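Local coordinates for protein probable dipeptidase (Pseudomonas aeruginosa, PDB 3B40) that probably hydrolyses dipeptides as a metal-dependent enzyme of the membrane dipeptidase (M19) family, with a TIM-barrel type of fold, at residues R288-P293 with E313-E318; L301-P306 with A322-L327; H81-G86 with L178-D183; V241-N246 with E295-A300. The protein carries 11 engineered substitutions. All coordinates share one frame; numbering follows the deposited sequence.

In the fold
All four contacts involve loops, and in interactions 1 and 2 the partner is helix 313-328. Interactions 1, 2 and 4 share the long loop between helices 276-288 and 313-328: the first two fold it back on the second of these helices, and the last ties it to the loop after strand 230-235. Interaction 3 joins two loops that each lead from a strand to a helix, and meets helix 313-328 through Phe180 and Phe316. Interactions 1 and 3 are at the surface, the former with charged groups and a magnesium ion, the latter with an aromatic ring under a lysine chain. Interactions 2 and 4 are partly buried and combine apolar packing with waters; of these, only interaction 4 has a direct hydrogen bond across it.

Interaction 1: residues R288-P293 with E313-E318; sequences RFDLPP and EQRFGE. With MG (magnesium ion), chain D.
Arg315 reaches from helix 313-328 to the backbone of Phe289, its NH2 lying 3.1 Å from Phe289 O. The bond is weak, because its N-H...O angle of 127° is far from straight. The same nitrogen also lies near the carboxylate of Asp290, in a long salt bridge, Arg315 NH2 to Asp290 OD2 3.8 Å. A long residue suits the task: with CG anti to the backbone N (chi1 -174°) and the chain extended as far as NE, the guanidinium can span the gap between helix and loop. Phe289 packs beneath it, CD1 sitting 3.9 Å from the guanidinium plane and over its centre, while the two planes are tilted by 59°, so this is no flat stack. Trp311 adds a cation-pi contact to the same arginine, and Tyr319 meets Phe289 edge-to-face. Farther along the ring, Phe289 CZ touches Glu318 CB at 4.2 Å. The carboxylate of Glu318 turns to a magnesium ion, bound by Glu318 OE2 at 2.3 Å, with Glu318 OE1 farther off at 2.7 Å. Arg288 NH2 stands 4.3 Å from Glu318 OE2, where the opposite charges would probably attract though they are not in contact. The loop side of the contact is a Schellman motif closing helix 276-288: Asp290, at positive phi, is the C-prime residue, and Leu291 N turns back to Arg286 O.

Interaction 2: residues L301-P306 with A322-L327; sequences LMPGDP and ALYGIL
Tyr324 and Leu301 meet through a water that hydrogen-bonds to Tyr324 OH at 2.8 Å and donates to Leu301 O at 3.1 Å. It thus bridges a phenol on helix 313-328 and a loop carbonyl, a fitting role for a tyrosine whose ring lies against apolar neighbours while its tip seeks polar company. The loop bends sharply here in an inverse gamma turn centred on Pro303, and the rigid proline ring presents CD to the helix. Its CD comes within 3.4 Å of Tyr324 OH, the two side chains crossing at about a right angle, and is 3.9 Å from Leu323 CD2. Leu323 has CG anti to the backbone N (chi1 175°). Its CD2 also lies over the centre of the ring of Tyr324, 3.8 Å above the plane; the leucine methyl therefore packs both on the proline and on its neighbour's ring. Phe316 and Tyr319, earlier on the same helix, touch Pro303 too, so side chains from successive turns of the helix meet this proline. One turn after Leu323, Leu327 lies against Leu301, its two methyls meeting different parts of it: CD1 is 3.7 Å from Leu301 O and CD2 4.5 Å from Leu301 CD2.

Interaction 3: residues H81-G86 with L178-D183; sequences HKPTPG and LPFFND
Lys82 and Phe180 lie opposite each other with CA atoms 6.9 Å apart, and Pro83 and Phe181 follow at 6.7 Å. The chain is extended at Lys82 and Pro83, whereas 178-183 coils through a 3-10 turn at 179-181. Leu178 O holds that coil, accepting from Phe181 N and Asp183 N on opposite faces of its carbonyl plane. The loop is closed a second time where Leu178 N donates to Asp183 OD2 at 2.9 Å with an angle of 154°, reaching the oxygen on its anti side. Asn168 N also donates to this oxygen.

Phe180 carries the contact. Its CG is anti to the backbone N (chi1 -165°), a position from which the ring can lie against 81-86. The ring sits beneath the aliphatic part of Lys82, whose CG lies 3.8 Å from the ring centroid and 22° off the normal, a CH-pi contact over the face. Lysine suits the place because its methylenes can lie on an aromatic ring while the ammonium stays beyond it. At the ring edge, His81 O comes 3.3 Å from Phe180 CE2, setting a carbonyl oxygen against the slightly positive rim. Pro83, fixed in shape by its ring, crosses Phe181 at about a right angle, with CG only 3.3 Å from Phe181 CD1, a tight fit.

The two loops follow strands 62-68 and 160-162 and lead into helices 87-108 and 193-205. Helix 313-328 flanks them: Phe316 stacks on the Phe180 face turned away from Lys82, and Glu313 accepts from Lys82 N.

Interaction 4: residues V241-N246 with E295-A300; sequences VDIKRN and EGLDYA
Asp298 has CG anti to its own carbonyl carbon (chi1 -68°), which brings CG, and with it the carboxylate, close to Ile243 and Lys244 at the start of a type I turn that runs from Ile243 to Asn246. Lys244 N donates to Asp298 OD1 at 2.8 Å and 162°, on the syn side and close to the carboxylate plane. A water also donates to OD1, at 2.6 Å, and accepts from Arg245 N, so OD1 serves Lys244 N directly and Arg245 N through the water; a short acidic side chain suits this. A second water donates to Asp298 OD2 at 2.7 Å. The extended Lys244 chain crosses the aspartate at about a right angle, CG passing 3.7 Å from OD2.

Beside this polar patch the loops pack through branched apolar side chains whose methyls meet closely. Leu297 puts CB 3.5 Å from Ile243 CG2, a tight carbon contact, and CD1 3.6 Å from Val241 CG1. Leu279 of helix 276-288 backs Leu297.

Lys244 NZ remains 4.8 Å from Asp298 OD2, so its charge would act only at longer range, while its methylenes touch the carboxylate. Together with the backbone N-H and the donating waters, it should help to keep the carboxylate negatively charged.

Interaction 1: residues R288-P293 with E313-E318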
# COMPACT_ATOMS: atom_id res chain seq x y z
N ARG A 288 -4.21 -22.75 22.81
CA ARG A 288 -3.18 -23.82 22.78
C ARG A 288 -1.73 -23.34 22.73
O ARG A 288 -0.81 -24.14 22.91
CB ARG A 288 -3.43 -24.93 21.74
CG ARG A 288 -3.83 -24.50 20.35
CD ARG A 288 -4.00 -25.71 19.43
NE ARG A 288 -2.72 -26.05 18.76
CZ ARG A 288 -2.49 -26.05 17.43
NH1 ARG A 288 -3.46 -25.78 16.56
NH2 ARG A 288 -1.29 -26.36 16.97
N PHE A 289 -1.53 -22.04 22.49
CA PHE A 289 -0.18 -21.46 22.57
C PHE A 289 -0.01 -20.55 23.78
O PHE A 289 0.90 -19.74 23.83
CB PHE A 289 0.16 -20.70 21.28
CG PHE A 289 0.46 -21.59 20.12
CD1 PHE A 289 1.79 -21.93 19.81
CD2 PHE A 289 -0.56 -22.14 19.37
CE1 PHE A 289 2.07 -22.77 18.74
CE2 PHE A 289 -0.29 -22.97 18.30
CZ PHE A 289 1.04 -23.29 18.00
N ASP A 290 -0.90 -20.69 24.76
CA ASP A 290 -0.81 -19.99 26.05
C ASP A 290 -0.96 -18.46 25.94
O ASP A 290 -0.42 -17.71 26.75
CB ASP A 290 0.49 -20.36 26.77
CG ASP A 290 0.52 -21.82 27.24
OD1 ASP A 290 -0.50 -22.31 27.80
OD2 ASP A 290 1.57 -22.47 27.05
N LEU A 291 -1.75 -18.02 24.97
CA LEU A 291 -2.09 -16.63 24.83
C LEU A 291 -3.54 -16.44 25.22
O LEU A 291 -4.37 -17.33 24.94
CB LEU A 291 -1.88 -16.18 23.38
CG LEU A 291 -0.50 -16.34 22.77
CD1 LEU A 291 -0.60 -16.18 21.26
CD2 LEU A 291 0.51 -15.34 23.37
N PRO A 292 -3.87 -15.28 25.84
CA PRO A 292 -5.20 -15.05 26.38
C PRO A 292 -6.16 -14.70 25.26
O PRO A 292 -5.71 -14.44 24.14
CB PRO A 292 -5.00 -13.83 27.29
CG PRO A 292 -3.88 -13.07 26.63
CD PRO A 292 -2.99 -14.11 26.04
N PRO A 293 -7.48 -14.73 25.53
CA PRO A 293 -8.43 -14.48 24.43
C PRO A 293 -8.25 -13.08 23.84
O PRO A 293 -7.91 -12.14 24.55
CB PRO A 293 -9.80 -14.61 25.11
CG PRO A 293 -9.54 -15.49 26.28
CD PRO A 293 -8.19 -15.04 26.78
N GLU A 313 11.96 -20.16 17.26
CA GLU A 313 11.48 -19.95 15.88
C GLU A 313 10.45 -20.99 15.44
O GLU A 313 9.44 -20.65 14.81
CB GLU A 313 12.64 -19.89 14.88
CG GLU A 313 13.58 -18.71 15.14
CD GLU A 313 14.87 -18.77 14.33
OE1 GLU A 313 15.26 -19.88 13.90
OE2 GLU A 313 15.52 -17.71 14.12
N GLN A 314 10.69 -22.25 15.81
CA GLN A 314 9.82 -23.36 15.44
C GLN A 314 8.41 -23.11 15.98
O GLN A 314 7.41 -23.37 15.30
CB GLN A 314 10.42 -24.67 15.99
CG GLN A 314 9.74 -26.00 15.54
CD GLN A 314 8.29 -26.17 16.00
OE1 GLN A 314 7.41 -26.46 15.18
NE2 GLN A 314 8.04 -26.00 17.30
N ARG A 315 8.32 -22.57 17.19
CA ARG A 315 7.02 -22.33 17.83
C ARG A 315 6.27 -21.18 17.13
O ARG A 315 5.05 -21.25 16.92
CB ARG A 315 7.21 -22.01 19.33
CG ARG A 315 5.92 -21.88 20.12
CD ARG A 315 6.26 -21.68 21.62
NE ARG A 315 5.06 -21.35 22.40
CZ ARG A 315 4.21 -22.25 22.91
NH1 ARG A 315 4.41 -23.55 22.72
NH2 ARG A 315 3.15 -21.84 23.60
N PHE A 316 7.02 -20.13 16.79
CA PHE A 316 6.48 -19.02 16.02
C PHE A 316 5.95 -19.49 14.67
O PHE A 316 4.80 -19.20 14.31
CB PHE A 316 7.53 -17.92 15.83
CG PHE A 316 7.03 -16.77 15.00
CD1 PHE A 316 6.22 -15.79 15.58
CD2 PHE A 316 7.33 -16.68 13.66
CE1 PHE A 316 5.73 -14.73 14.82
CE2 PHE A 316 6.85 -15.63 12.88
CZ PHE A 316 6.05 -14.65 13.47
N GLY A 317 6.80 -20.22 13.93
CA GLY A 317 6.42 -20.81 12.66
C GLY A 317 5.09 -21.54 12.70
O GLY A 317 4.23 -21.29 11.87
N GLU A 318 4.91 -22.41 13.69
CA GLU A 318 3.68 -23.17 13.85
C GLU A 318 2.45 -22.30 14.09
O GLU A 318 1.39 -22.49 13.48
CB GLU A 318 3.82 -24.16 15.00
CG GLU A 318 4.21 -25.54 14.56
CD GLU A 318 4.01 -26.55 15.66
OE1 GLU A 318 4.98 -27.29 15.98
OE2 GLU A 318 2.90 -26.58 16.24
MG MG D . 3.00 -28.65 17.28

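Interaction 2: residues L301-P306 with A322-L327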
# COMPACT_ATOMS: atom_id res chain seq x y z
N LEU A 301 -4.98 -10.24 13.31
CA LEU A 301 -4.60 -10.13 11.88
C LEU A 301 -3.13 -10.41 11.65
O LEU A 301 -2.68 -10.52 10.51
CB LEU A 301 -4.99 -8.75 11.33
CG LEU A 301 -6.46 -8.35 11.40
CD1 LEU A 301 -6.67 -6.91 10.92
CD2 LEU A 301 -7.34 -9.30 10.59
N MET A 302 -2.37 -10.52 12.74
CA MET A 302 -0.96 -10.79 12.65
C MET A 302 -0.51 -11.32 14.01
O MET A 302 -1.16 -11.05 15.02
CB MET A 302 -0.22 -9.49 12.32
CG MET A 302 -0.24 -8.50 13.49
SD MET A 302 1.13 -7.36 13.49
CE MET A 302 0.65 -6.30 14.88
N PRO A 303 0.55 -12.15 14.04
CA PRO A 303 1.12 -12.56 15.33
C PRO A 303 1.79 -11.40 16.08
O PRO A 303 3.00 -11.26 16.03
CB PRO A 303 2.14 -13.63 14.94
CG PRO A 303 2.45 -13.34 13.50
CD PRO A 303 1.21 -12.83 12.91
N GLY A 304 0.99 -10.61 16.80
CA GLY A 304 1.48 -9.34 17.38
C GLY A 304 1.73 -9.33 18.88
O GLY A 304 2.29 -8.38 19.44
N ASP A 305 1.34 -10.39 19.57
CA ASP A 305 1.50 -10.45 21.04
C ASP A 305 2.95 -10.28 21.43
O ASP A 305 3.83 -10.99 20.90
CB ASP A 305 0.96 -11.75 21.61
CG ASP A 305 -0.50 -11.93 21.33
OD1 ASP A 305 -1.29 -11.82 22.30
OD2 ASP A 305 -0.88 -12.19 20.16
N PRO A 306 3.23 -9.30 22.29
CA PRO A 306 4.59 -8.94 22.75
C PRO A 306 5.41 -10.12 23.27
O PRO A 306 6.59 -10.23 22.95
CB PRO A 306 4.32 -7.89 23.83
CG PRO A 306 3.09 -7.21 23.32
CD PRO A 306 2.24 -8.35 22.83
N ALA A 322 -0.50 -21.40 11.31
CA ALA A 322 -1.88 -21.69 11.69
C ALA A 322 -2.80 -20.47 11.72
O ALA A 322 -3.97 -20.58 11.35
CB ALA A 322 -1.93 -22.41 13.05
N LEU A 323 -2.29 -19.34 12.21
CA LEU A 323 -3.07 -18.11 12.27
C LEU A 323 -3.46 -17.70 10.83
O LEU A 323 -4.63 -17.48 10.54
CB LEU A 323 -2.28 -17.00 12.98
CG LEU A 323 -2.84 -15.57 13.07
CD1 LEU A 323 -2.63 -15.07 14.45
CD2 LEU A 323 -2.15 -14.68 12.11
N TYR A 324 -2.47 -17.66 9.95
CA TYR A 324 -2.71 -17.23 8.58
C TYR A 324 -3.62 -18.18 7.80
O TYR A 324 -4.32 -17.74 6.88
CB TYR A 324 -1.39 -16.93 7.87
CG TYR A 324 -0.78 -15.62 8.34
CD1 TYR A 324 -1.49 -14.42 8.22
CD2 TYR A 324 0.50 -15.57 8.91
CE1 TYR A 324 -0.94 -13.19 8.65
CE2 TYR A 324 1.07 -14.35 9.34
CZ TYR A 324 0.34 -13.17 9.21
OH TYR A 324 0.87 -11.98 9.64
N GLY A 325 -3.63 -19.46 8.17
CA GLY A 325 -4.54 -20.44 7.56
C GLY A 325 -5.99 -20.13 7.90
O GLY A 325 -6.88 -20.23 7.05
N ILE A 326 -6.21 -19.80 9.17
CA ILE A 326 -7.52 -19.42 9.70
C ILE A 326 -8.02 -18.13 9.05
O ILE A 326 -9.22 -18.01 8.73
CB ILE A 326 -7.47 -19.28 11.27
CG1 ILE A 326 -7.39 -20.67 11.94
CG2 ILE A 326 -8.66 -18.50 11.79
CD1 ILE A 326 -6.83 -20.71 13.36
N LEU A 327 -7.11 -17.17 8.86
CA LEU A 327 -7.44 -15.89 8.22
C LEU A 327 -7.85 -16.11 6.77
O LEU A 327 -8.78 -15.45 6.27
CB LEU A 327 -6.26 -14.92 8.29
CG LEU A 327 -5.90 -14.38 9.68
CD1 LEU A 327 -4.80 -13.34 9.57
CD2 LEU A 327 -7.09 -13.78 10.42
O HOH W 1 -0.35 -9.68 8.57

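Interaction 3: residues H81-G86 with L178-D183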
# COMPACT_ATOMS: atom_id res chain seq x y z
N HIS A 81 13.26 -17.54 10.12
CA HIS A 81 14.56 -17.19 10.66
C HIS A 81 14.45 -15.79 11.24
O HIS A 81 13.91 -14.88 10.58
CB HIS A 81 15.63 -17.27 9.57
CG HIS A 81 15.61 -18.57 8.82
ND1 HIS A 81 16.33 -19.67 9.22
CD2 HIS A 81 14.90 -18.96 7.73
CE1 HIS A 81 16.09 -20.68 8.40
NE2 HIS A 81 15.23 -20.28 7.48
N LYS A 82 14.91 -15.63 12.48
CA LYS A 82 14.95 -14.31 13.07
C LYS A 82 16.00 -13.47 12.35
O LYS A 82 17.01 -14.01 11.87
CB LYS A 82 15.22 -14.36 14.58
CG LYS A 82 13.93 -14.44 15.36
CD LYS A 82 14.12 -14.46 16.87
CE LYS A 82 12.87 -15.02 17.50
NZ LYS A 82 12.47 -14.33 18.75
N PRO A 83 15.72 -12.16 12.21
CA PRO A 83 16.66 -11.22 11.61
C PRO A 83 17.99 -11.13 12.34
O PRO A 83 18.02 -11.01 13.58
CB PRO A 83 15.94 -9.88 11.72
CG PRO A 83 14.52 -10.24 11.79
CD PRO A 83 14.46 -11.50 12.59
N THR A 84 19.06 -11.18 11.56
CA THR A 84 20.44 -10.95 12.00
C THR A 84 20.90 -9.68 11.29
O THR A 84 20.16 -9.15 10.46
CB THR A 84 21.35 -12.12 11.58
OG1 THR A 84 21.41 -12.18 10.14
CG2 THR A 84 20.82 -13.45 12.11
N PRO A 85 22.11 -9.17 11.60
CA PRO A 85 22.46 -7.91 10.91
C PRO A 85 22.61 -8.06 9.39
O PRO A 85 22.44 -7.08 8.66
CB PRO A 85 23.79 -7.49 11.58
CG PRO A 85 23.90 -8.34 12.85
CD PRO A 85 23.19 -9.62 12.50
N GLY A 86 22.90 -9.28 8.92
CA GLY A 86 23.10 -9.59 7.49
C GLY A 86 21.82 -9.50 6.68
O GLY A 86 21.84 -9.49 5.44
N LEU A 178 6.50 -5.85 15.16
CA LEU A 178 6.52 -7.31 15.21
C LEU A 178 7.32 -7.89 16.37
O LEU A 178 8.54 -7.67 16.47
CB LEU A 178 7.13 -7.90 13.96
CG LEU A 178 6.36 -7.91 12.66
CD1 LEU A 178 7.08 -8.92 11.74
CD2 LEU A 178 4.89 -8.28 12.90
N PRO A 179 6.65 -8.72 17.19
CA PRO A 179 7.34 -9.36 18.31
C PRO A 179 8.42 -10.34 17.85
O PRO A 179 9.39 -10.55 18.56
CB PRO A 179 6.21 -10.07 19.05
CG PRO A 179 5.17 -10.31 18.04
CD PRO A 179 5.24 -9.12 17.10
N PHE A 180 8.27 -10.91 16.66
CA PHE A 180 9.35 -11.69 16.03
C PHE A 180 10.66 -10.90 15.79
O PHE A 180 11.75 -11.50 15.76
CB PHE A 180 8.84 -12.30 14.72
CG PHE A 180 9.72 -13.39 14.17
CD1 PHE A 180 9.82 -14.62 14.84
CD2 PHE A 180 10.41 -13.21 12.98
CE1 PHE A 180 10.65 -15.67 14.34
CE2 PHE A 180 11.24 -14.24 12.47
CZ PHE A 180 11.35 -15.47 13.14
N PHE A 181 10.57 -9.58 15.61
CA PHE A 181 11.75 -8.69 15.46
C PHE A 181 12.21 -8.09 16.81
O PHE A 181 13.06 -7.19 16.85
CB PHE A 181 11.42 -7.53 14.51
CG PHE A 181 11.12 -7.95 13.08
CD1 PHE A 181 11.46 -9.23 12.61
CD2 PHE A 181 10.55 -7.03 12.18
CE1 PHE A 181 11.17 -9.59 11.27
CE2 PHE A 181 10.26 -7.37 10.86
CZ PHE A 181 10.58 -8.66 10.40
N ASN A 182 11.57 -8.55 17.88
CA ASN A 182 11.73 -8.03 19.25
C ASN A 182 11.32 -6.54 19.35
O ASN A 182 11.86 -5.79 20.13
CB ASN A 182 13.16 -8.30 19.79
CG ASN A 182 13.29 -8.02 21.29
OD1 ASN A 182 12.36 -8.27 22.05
ND2 ASN A 182 14.45 -7.48 21.71
N ASP A 183 10.34 -6.14 18.55
CA ASP A 183 9.90 -4.73 18.49
C ASP A 183 9.18 -4.32 19.78
O ASP A 183 8.44 -5.12 20.37
CB ASP A 183 8.93 -4.50 17.32
CG ASP A 183 9.63 -4.40 15.98
OD1 ASP A 183 10.88 -4.39 15.93
OD2 ASP A 183 8.92 -4.29 14.95

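Interaction 4: residues V241-N246 with E295-A300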
# COMPACT_ATOMS: atom_id res chain seq x y z
N VAL A 241 -12.85 -0.69 10.63
CA VAL A 241 -12.19 -1.73 11.41
C VAL A 241 -11.22 -0.97 12.29
O VAL A 241 -10.40 -0.14 11.82
CB VAL A 241 -11.46 -2.76 10.52
CG1 VAL A 241 -10.70 -3.81 11.38
CG2 VAL A 241 -12.45 -3.47 9.57
N ASP A 242 -11.37 -1.21 13.58
CA ASP A 242 -10.64 -0.45 14.57
C ASP A 242 -9.33 -1.18 14.87
O ASP A 242 -9.20 -1.93 15.82
CB ASP A 242 -11.53 -0.23 15.80
CG ASP A 242 -10.95 0.80 16.77
OD1 ASP A 242 -10.10 1.63 16.37
OD2 ASP A 242 -11.33 0.74 17.95
N ILE A 243 -8.34 -0.94 14.01
CA ILE A 243 -7.03 -1.55 14.12
C ILE A 243 -6.04 -0.40 13.95
O ILE A 243 -6.36 0.60 13.30
CB ILE A 243 -6.81 -2.68 13.05
CG1 ILE A 243 -7.15 -2.19 11.64
CG2 ILE A 243 -7.60 -3.95 13.40
CD1 ILE A 243 -6.74 -3.23 10.48
N LYS A 244 -4.86 -0.53 14.54
CA LYS A 244 -3.80 0.50 14.48
C LYS A 244 -3.30 0.77 13.08
O LYS A 244 -2.92 1.90 12.78
CB LYS A 244 -2.65 0.13 15.41
CG LYS A 244 -3.13 0.17 16.85
CD LYS A 244 -2.12 -0.12 17.91
CE LYS A 244 -2.93 -0.07 19.25
NZ LYS A 244 -2.11 -0.20 20.48
N ARG A 245 -3.32 -0.26 12.24
CA ARG A 245 -3.02 -0.17 10.79
C ARG A 245 -3.92 0.81 10.01
O ARG A 245 -3.48 1.43 9.03
CB ARG A 245 -3.03 -1.57 10.13
CG ARG A 245 -2.62 -1.64 8.60
CD ARG A 245 -1.34 -0.89 8.20
NE ARG A 245 -1.07 -1.09 6.74
CZ ARG A 245 -1.43 -0.25 5.77
NH1 ARG A 245 -2.02 0.92 6.05
NH2 ARG A 245 -1.17 -0.56 4.50
N ASN A 246 -5.16 1.01 10.49
CA ASN A 246 -6.11 1.96 9.89
C ASN A 246 -5.99 3.39 10.47
O ASN A 246 -5.36 3.58 11.52
CB ASN A 246 -7.54 1.40 10.04
CG ASN A 246 -7.86 0.29 9.03
OD1 ASN A 246 -7.04 -0.01 8.16
ND2 ASN A 246 -9.09 -0.26 9.07
N GLU A 295 -8.51 -9.36 22.50
CA GLU A 295 -9.23 -8.11 22.77
C GLU A 295 -8.93 -7.19 21.62
O GLU A 295 -7.87 -6.56 21.59
CB GLU A 295 -8.73 -7.43 24.03
CG GLU A 295 -9.63 -7.59 25.24
CD GLU A 295 -8.93 -8.34 26.34
OE1 GLU A 295 -7.72 -8.07 26.57
OE2 GLU A 295 -9.57 -9.20 26.99
N GLY A 296 -9.82 -7.13 20.65
CA GLY A 296 -9.60 -6.29 19.48
C GLY A 296 -8.83 -7.05 18.42
O GLY A 296 -8.35 -8.17 18.64
N LEU A 297 -8.68 -6.42 17.26
CA LEU A 297 -8.27 -7.17 16.08
C LEU A 297 -6.79 -7.10 15.74
O LEU A 297 -6.34 -7.79 14.83
CB LEU A 297 -9.11 -6.72 14.87
CG LEU A 297 -10.57 -7.13 14.89
CD1 LEU A 297 -11.32 -6.42 13.75
CD2 LEU A 297 -10.68 -8.64 14.76
N ASP A 298 -6.03 -6.27 16.45
CA ASP A 298 -4.63 -6.05 16.08
C ASP A 298 -3.80 -7.33 16.09
O ASP A 298 -2.95 -7.55 15.20
CB ASP A 298 -3.99 -4.99 16.96
CG ASP A 298 -4.57 -3.62 16.75
OD1 ASP A 298 -4.68 -3.16 15.60
OD2 ASP A 298 -4.90 -2.97 17.75
N TYR A 299 -4.04 -8.18 17.08
CA TYR A 299 -3.30 -9.43 17.23
C TYR A 299 -4.03 -10.61 16.59
O TYR A 299 -3.56 -11.75 16.70
CB TYR A 299 -3.06 -9.75 18.71
CG TYR A 299 -2.25 -8.71 19.48
CD1 TYR A 299 -1.46 -7.75 18.83
CD2 TYR A 299 -2.25 -8.73 20.88
CE1 TYR A 299 -0.74 -6.81 19.55
CE2 TYR A 299 -1.52 -7.81 21.62
CZ TYR A 299 -0.78 -6.86 20.96
OH TYR A 299 -0.07 -5.97 21.69
N ALA A 300 -5.18 -10.34 15.98
CA ALA A 300 -5.95 -11.32 15.24
C ALA A 300 -5.41 -11.39 13.83
O ALA A 300 -5.39 -12.47 13.22
CB ALA A 300 -7.43 -10.93 15.19
O HOH W 2 -9.80 -3.82 17.25
O HOH W 3 -6.77 -1.00 18.09
O HOH W 4 -3.07 -3.25 13.62